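Local coordinates for protein cytochrome c' (Rubrivivax gelatinosus, PDB 2J8W) that carries a covalently bound, high-spin heme c whose iron has no sixth ligand, and probably transfers electrons, although its exact function is not known, at residues 92-96 against 111-115; 26-31 against 108-112. All coordinates share one frame; numbering follows the deposited sequence.

Interaction 1 of 2, residues 92-96 against 111-115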
ATOM      1  N   ALA A  92       4.160   7.516 -17.173  1.00 17.00           N
ATOM      2  CA  ALA A  92       2.865   6.953 -17.525  1.00 16.78           C
ATOM      3  C   ALA A  92       1.878   7.180 -16.395  1.00 16.45           C
ATOM      4  O   ALA A  92       0.731   7.520 -16.646  1.00 16.12           O
ATOM      5  CB  ALA A  92       3.017   5.468 -17.843  1.00 17.47           C
ATOM      6  N   VAL A  93       2.308   6.986 -15.152  1.00 15.75           N
ATOM      7  CA  VAL A  93       1.414   7.184 -14.018  1.00 16.42           C
ATOM      8  C   VAL A  93       1.017   8.653 -13.920  1.00 16.55           C
ATOM      9  O   VAL A  93      -0.103   8.967 -13.565  1.00 16.27           O
ATOM     10  CB  VAL A  93       2.033   6.646 -12.717  1.00 16.53           C
ATOM     11  CG1 VAL A  93       1.234   7.145 -11.485  1.00 18.12           C
ATOM     12  CG2 VAL A  93       2.214   5.103 -12.775  1.00 18.15           C
ATOM     13  N   ASP A  94       1.910   9.576 -14.250  1.00 16.69           N
ATOM     14  CA  ASP A  94       1.539  10.975 -14.259  1.00 18.91           C
ATOM     15  C   ASP A  94       0.381  11.203 -15.228  1.00 17.17           C
ATOM     16  O   ASP A  94      -0.556  11.956 -14.939  1.00 16.97           O
ATOM     17  CB  ASP A  94       2.722  11.849 -14.705  1.00 20.54           C
ATOM     18  CG  ASP A  94       3.760  12.057 -13.641  1.00 25.95           C
ATOM     19  OD1 ASP A  94       3.483  11.781 -12.464  1.00 32.13           O
ATOM     20  OD2 ASP A  94       4.867  12.558 -14.016  1.00 31.45           O
ATOM     21  N   LYS A  95       0.473  10.630 -16.406  1.00 16.43           N
ATOM     22  CA  LYS A  95      -0.618  10.733 -17.369  1.00 16.44           C
ATOM     23  C   LYS A  95      -1.893  10.076 -16.875  1.00 15.08           C
ATOM     24  O   LYS A  95      -2.985  10.586 -17.114  1.00 14.98           O
ATOM     25  CB  LYS A  95      -0.216  10.119 -18.694  1.00 19.21           C
ATOM     26  CG  LYS A  95       0.871  10.851 -19.390  1.00 24.10           C
ATOM     27  CD  LYS A  95       1.104  10.190 -20.739  1.00 29.80           C
ATOM     28  CE  LYS A  95       1.630  11.108 -21.800  1.00 32.92           C
ATOM     29  NZ  LYS A  95       1.377  10.490 -23.129  1.00 35.29           N
ATOM     30  N   LEU A  96      -1.769   8.946 -16.196  1.00 13.96           N
ATOM     31  CA  LEU A  96      -2.922   8.288 -15.626  1.00 14.30           C
ATOM     32  C   LEU A  96      -3.587   9.160 -14.603  1.00 13.69           C
ATOM     33  O   LEU A  96      -4.811   9.312 -14.576  1.00 13.46           O
ATOM     34  CB  LEU A  96      -2.538   6.942 -15.006  1.00 14.04           C
ATOM     35  CG  LEU A  96      -3.675   6.046 -14.499  1.00 14.05           C
ATOM     36  CD1 LEU A  96      -4.560   5.533 -15.650  1.00 16.11           C
ATOM     37  CD2 LEU A  96      -3.086   4.884 -13.674  1.00 15.83           C
ATOM     38  N   ALA A 111      -4.049   6.073 -21.060  1.00 13.39           N
ATOM     39  CA  ALA A 111      -3.068   6.073 -19.966  1.00 13.03           C
ATOM     40  C   ALA A 111      -2.967   4.694 -19.317  1.00 12.92           C
ATOM     41  O   ALA A 111      -1.894   4.290 -18.875  1.00 14.06           O
ATOM     42  CB  ALA A 111      -3.396   7.125 -18.957  1.00 14.44           C
ATOM     43  N   VAL A 112      -4.067   3.941 -19.269  1.00 13.02           N
ATOM     44  CA  VAL A 112      -4.000   2.546 -18.806  1.00 12.73           C
ATOM     45  C   VAL A 112      -3.078   1.745 -19.721  1.00 13.03           C
ATOM     46  O   VAL A 112      -2.237   0.961 -19.264  1.00 13.67           O
ATOM     47  CB  VAL A 112      -5.391   1.919 -18.725  1.00 12.91           C
ATOM     48  CG1 VAL A 112      -5.331   0.383 -18.663  1.00 14.58           C
ATOM     49  CG2 VAL A 112      -6.157   2.478 -17.550  1.00 14.18           C
ATOM     50  N   GLY A 113      -3.185   1.971 -21.028  1.00 13.19           N
ATOM     51  CA  GLY A 113      -2.305   1.244 -21.937  1.00 13.89           C
ATOM     52  C   GLY A 113      -0.847   1.591 -21.760  1.00 14.34           C
ATOM     53  O   GLY A 113       0.040   0.725 -21.719  1.00 15.87           O
ATOM     54  N   GLU A 114      -0.591   2.878 -21.639  1.00 15.34           N
ATOM     55  CA  GLU A 114       0.806   3.332 -21.455  1.00 16.49           C
ATOM     56  C   GLU A 114       1.360   2.798 -20.133  1.00 14.81           C
ATOM     57  O   GLU A 114       2.517   2.348 -20.026  1.00 16.79           O
ATOM     58  CB  GLU A 114       0.838   4.864 -21.503  0.65 18.22           C
ATOM     59  CG  GLU A 114       2.209   5.484 -21.607  0.65 21.19           C
ATOM     60  CD  GLU A 114       2.197   6.951 -22.067  0.65 23.27           C
ATOM     61  OE1 GLU A 114       1.133   7.602 -22.053  0.65 30.88           O
ATOM     62  OE2 GLU A 114       3.281   7.473 -22.424  0.65 31.77           O
ATOM     63  N   THR A 115       0.557   2.878 -19.079  1.00 14.79           N
ATOM     64  CA  THR A 115       1.009   2.429 -17.765  1.00 14.75           C
ATOM     65  C   THR A 115       1.288   0.931 -17.777  1.00 15.03           C
ATOM     66  O   THR A 115       2.336   0.468 -17.337  1.00 15.92           O
ATOM     67  CB  THR A 115      -0.007   2.811 -16.675  1.00 14.50           C
ATOM     68  OG1 THR A 115      -0.144   4.222 -16.634  1.00 15.17           O
ATOM     69  CG2 THR A 115       0.457   2.356 -15.308  1.00 15.68           C
TER

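Interaction 2 of 2, residues 26-31 against 108-112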
ATOM      1  N   VAL A  26      -9.102  -0.226 -12.538  1.00 10.88           N
ATOM      2  CA  VAL A  26      -9.189   0.782 -13.595  1.00 11.63           C
ATOM      3  C   VAL A  26      -9.171   0.109 -14.956  1.00 11.03           C
ATOM      4  O   VAL A  26      -9.944   0.464 -15.855  1.00 11.48           O
ATOM      5  CB  VAL A  26      -8.070   1.843 -13.464  1.00 11.49           C
ATOM      6  CG1 VAL A  26      -8.251   2.959 -14.492  1.00 13.45           C
ATOM      7  CG2 VAL A  26      -8.041   2.437 -12.034  1.00 13.24           C
ATOM      8  N   ALA A  27      -8.268  -0.842 -15.135  1.00 11.12           N
ATOM      9  CA  ALA A  27      -8.144  -1.562 -16.394  1.00 11.51           C
ATOM     10  C   ALA A  27      -9.445  -2.264 -16.734  1.00 11.33           C
ATOM     11  O   ALA A  27      -9.810  -2.323 -17.893  1.00 11.96           O
ATOM     12  CB  ALA A  27      -6.957  -2.530 -16.344  1.00 12.92           C
ATOM     13  N   ALA A  28     -10.119  -2.830 -15.738  1.00 11.24           N
ATOM     14  CA  ALA A  28     -11.397  -3.510 -15.997  1.00 11.30           C
ATOM     15  C   ALA A  28     -12.418  -2.569 -16.605  1.00 11.18           C
ATOM     16  O   ALA A  28     -13.183  -2.943 -17.497  1.00 12.10           O
ATOM     17  CB  ALA A  28     -11.909  -4.184 -14.761  1.00 13.30           C
ATOM     18  N   MET A  29     -12.452  -1.332 -16.121  1.00 11.08           N
ATOM     19  CA  MET A  29     -13.338  -0.335 -16.722  1.00 11.33           C
ATOM     20  C   MET A  29     -12.857   0.043 -18.151  1.00 11.50           C
ATOM     21  O   MET A  29     -13.647   0.121 -19.081  1.00 12.52           O
ATOM     22  CB  MET A  29     -13.432   0.917 -15.871  1.00 11.92           C
ATOM     23  CG  MET A  29     -14.216   0.698 -14.619  1.00 12.49           C
ATOM     24  SD  MET A  29     -14.291   2.226 -13.636  1.00 13.90           S
ATOM     25  CE  MET A  29     -15.409   1.689 -12.270  1.00 16.50           C
ATOM     26  N   ALA A  30     -11.555   0.219 -18.332  1.00 11.51           N
ATOM     27  CA  ALA A  30     -11.017   0.605 -19.633  1.00 12.60           C
ATOM     28  C   ALA A  30     -11.316  -0.467 -20.663  1.00 13.44           C
ATOM     29  O   ALA A  30     -11.569  -0.139 -21.831  1.00 15.00           O
ATOM     30  CB  ALA A  30      -9.523   0.867 -19.560  1.00 13.54           C
ATOM     31  N   GLN A  31     -11.292  -1.736 -20.251  1.00 13.23           N
ATOM     32  CA  GLN A  31     -11.533  -2.876 -21.139  1.00 14.49           C
ATOM     33  C   GLN A  31     -13.012  -3.130 -21.331  1.00 14.20           C
ATOM     34  O   GLN A  31     -13.414  -4.016 -22.088  1.00 17.27           O
ATOM     35  CB  GLN A  31     -10.948  -4.113 -20.541  1.00 15.07           C
ATOM     36  CG  GLN A  31      -9.518  -4.154 -20.472  1.00 16.12           C
ATOM     37  CD  GLN A  31      -9.040  -5.220 -19.519  1.00 15.67           C
ATOM     38  OE1 GLN A  31      -9.808  -6.091 -19.088  1.00 16.36           O
ATOM     39  NE2 GLN A  31      -7.769  -5.169 -19.186  1.00 16.48           N
ATOM     40  N   ILE A 108      -8.295   8.101 -19.982  1.00 13.37           N
ATOM     41  CA  ILE A 108      -8.004   7.051 -19.004  1.00 12.93           C
ATOM     42  C   ILE A 108      -7.555   5.785 -19.692  1.00 11.84           C
ATOM     43  O   ILE A 108      -6.556   5.170 -19.310  1.00 13.12           O
ATOM     44  CB  ILE A 108      -9.230   6.785 -18.105  1.00 12.26           C
ATOM     45  CG1 ILE A 108      -9.498   8.003 -17.191  1.00 13.40           C
ATOM     46  CG2 ILE A 108      -9.056   5.516 -17.267  1.00 13.19           C
ATOM     47  CD1 ILE A 108     -10.842   7.970 -16.514  1.00 15.22           C
ATOM     48  N   LYS A 109      -8.293   5.401 -20.717  1.00 12.44           N
ATOM     49  CA  LYS A 109      -7.934   4.190 -21.438  1.00 12.80           C
ATOM     50  C   LYS A 109      -6.530   4.273 -22.071  1.00 13.10           C
ATOM     51  O   LYS A 109      -5.736   3.319 -21.988  1.00 13.64           O
ATOM     52  CB  LYS A 109      -8.992   3.843 -22.485  1.00 13.32           C
ATOM     53  CG  LYS A 109      -8.716   2.555 -23.225  1.00 13.85           C
ATOM     54  CD  LYS A 109      -9.932   1.989 -23.910  1.00 15.34           C
ATOM     55  CE  LYS A 109      -9.634   0.649 -24.508  1.00 17.76           C
ATOM     56  NZ  LYS A 109     -11.035  -0.081 -24.613  1.00 20.82           N
ATOM     57  N   ALA A 110      -6.204   5.423 -22.669  1.00 13.15           N
ATOM     58  CA  ALA A 110      -4.900   5.589 -23.291  1.00 14.23           C
ATOM     59  C   ALA A 110      -3.811   5.455 -22.207  1.00 13.32           C
ATOM     60  O   ALA A 110      -2.780   4.828 -22.392  1.00 14.78           O
ATOM     61  CB  ALA A 110      -4.778   6.923 -24.006  1.00 15.63           C
ATOM     62  N   ALA A 111      -4.049   6.073 -21.060  1.00 13.39           N
ATOM     63  CA  ALA A 111      -3.068   6.073 -19.966  1.00 13.03           C
ATOM     64  C   ALA A 111      -2.967   4.694 -19.317  1.00 12.92           C
ATOM     65  O   ALA A 111      -1.894   4.290 -18.875  1.00 14.06           O
ATOM     66  CB  ALA A 111      -3.396   7.125 -18.957  1.00 14.44           C
ATOM     67  N   VAL A 112      -4.067   3.941 -19.269  1.00 13.02           N
ATOM     68  CA  VAL A 112      -4.000   2.546 -18.806  1.00 12.73           C
ATOM     69  C   VAL A 112      -3.078   1.745 -19.721  1.00 13.03           C
ATOM     70  O   VAL A 112      -2.237   0.961 -19.264  1.00 13.67           O
ATOM     71  CB  VAL A 112      -5.391   1.919 -18.725  1.00 12.91           C
ATOM     72  CG1 VAL A 112      -5.331   0.383 -18.663  1.00 14.58           C
ATOM     73  CG2 VAL A 112      -6.157   2.478 -17.550  1.00 14.18           C
TER

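Interaction 1 of 2, residues 92-96 against 111-115
Ala-111 CB lies 3.6 Å from Leu-96 CA, and one turn away Ala-92 CB comes equally near Thr-115 CA; methyls this small let the two axes close to 8.4 Å. Leu-96 fills the space beside Ala-111: with CG anti to its backbone N (chi1 -173°), its CD1 reaches Ala-111 CB and, at 3.9 Å, Val-112 CG2. Thr-115 turns its hydroxyl back onto its own helix, OG1 donating to Ala-111 O at 2.8 Å, while Thr-115 N reaches that oxygen from the opposite face of the carbonyl. Its CG2 is left to meet Val-93 CG2. The segments run at 161°, nearly antiparallel, as neighbours in the four-helix bundle of cytochromes c', where Phe-23 of helix 5-30 covers Leu-96 and Thr-115, and heme c also touches Thr-115. With an alanine here in place of Thr-115, Ala-111 O would probably lose its second donor and Val-93 CG2 its methyl neighbour. The solvent side is looser and charged: Lys-95 and Glu-114 cross at about a right angle, and Lys-95 NZ bonds to Glu-114 OE1 at 3.1 Å on its syn side. Glu-114 is modelled in two conformers, so how constant this salt bridge is remains doubtful.

Interaction 2 of 2, residues 26-31 against 108-112
Val-26 CG1 touches two methyl groups of helix 105-126, meeting Val-112 CG2 at 3.7 Å and Ile-108 CG2 at 3.9 Å. The torsion that sets CG1 opposite the backbone N of Val-26 directs this branch at the pair; its side chain crosses that of Ile-108 at about a right angle. Val-112 works with both branches, since its CG1 rests against Ala-27 CB at 4.1 Å. Ala-30 CB adds a second small surface, lying 4.2 Å from Val-112 CG2. These apolar contacts join helix 5-30 to helix 105-126 within the four-helix bundle, near the end of helix 5-30; the short segments are inclined at 122° and their axes stay 9.5 Å apart. Ile-45 of helix 38-52 also packs on Val-26, and Phe-36 on Ile-108.

The polar component is one charged hydrogen bond. Lys-109 starts out beside the interface, but its extended chain brings NZ to Ala-30 O at 2.8 Å. The approach is moderately bent, with a C=O...N angle of 153° and the donor 24° from the carbonyl plane, and the aliphatic CG passes 4.1 Å from Ala-30 CB on the way. Because the accepting carbonyl lies near the C-terminal end of helix 5-30, where the helix dipole places partial negative charge, the lysine's positive charge is likely to be favourably placed there.

Both interactions use helix 105-126 and share Ala-111 and Val-112, but they present different, overlapping faces of it to two partner helices. Interaction 1 joins it to the preceding helix 79-102, the nearly antiparallel neighbour, and is the more buried, with 367 Å² covered and a centre about 10 Å from that of the chain. Interaction 2 joins it to helix 5-30, covers 250 Å² and lies about 14 Å out. Each contact sets a lysine at its exposed margin, yet one pairs with a carboxylate and the other with a main-chain carbonyl. The two meet where Leu-96 CD1 approaches Ile-108 O at 4.2 Å, and only interaction 1 touches the heme.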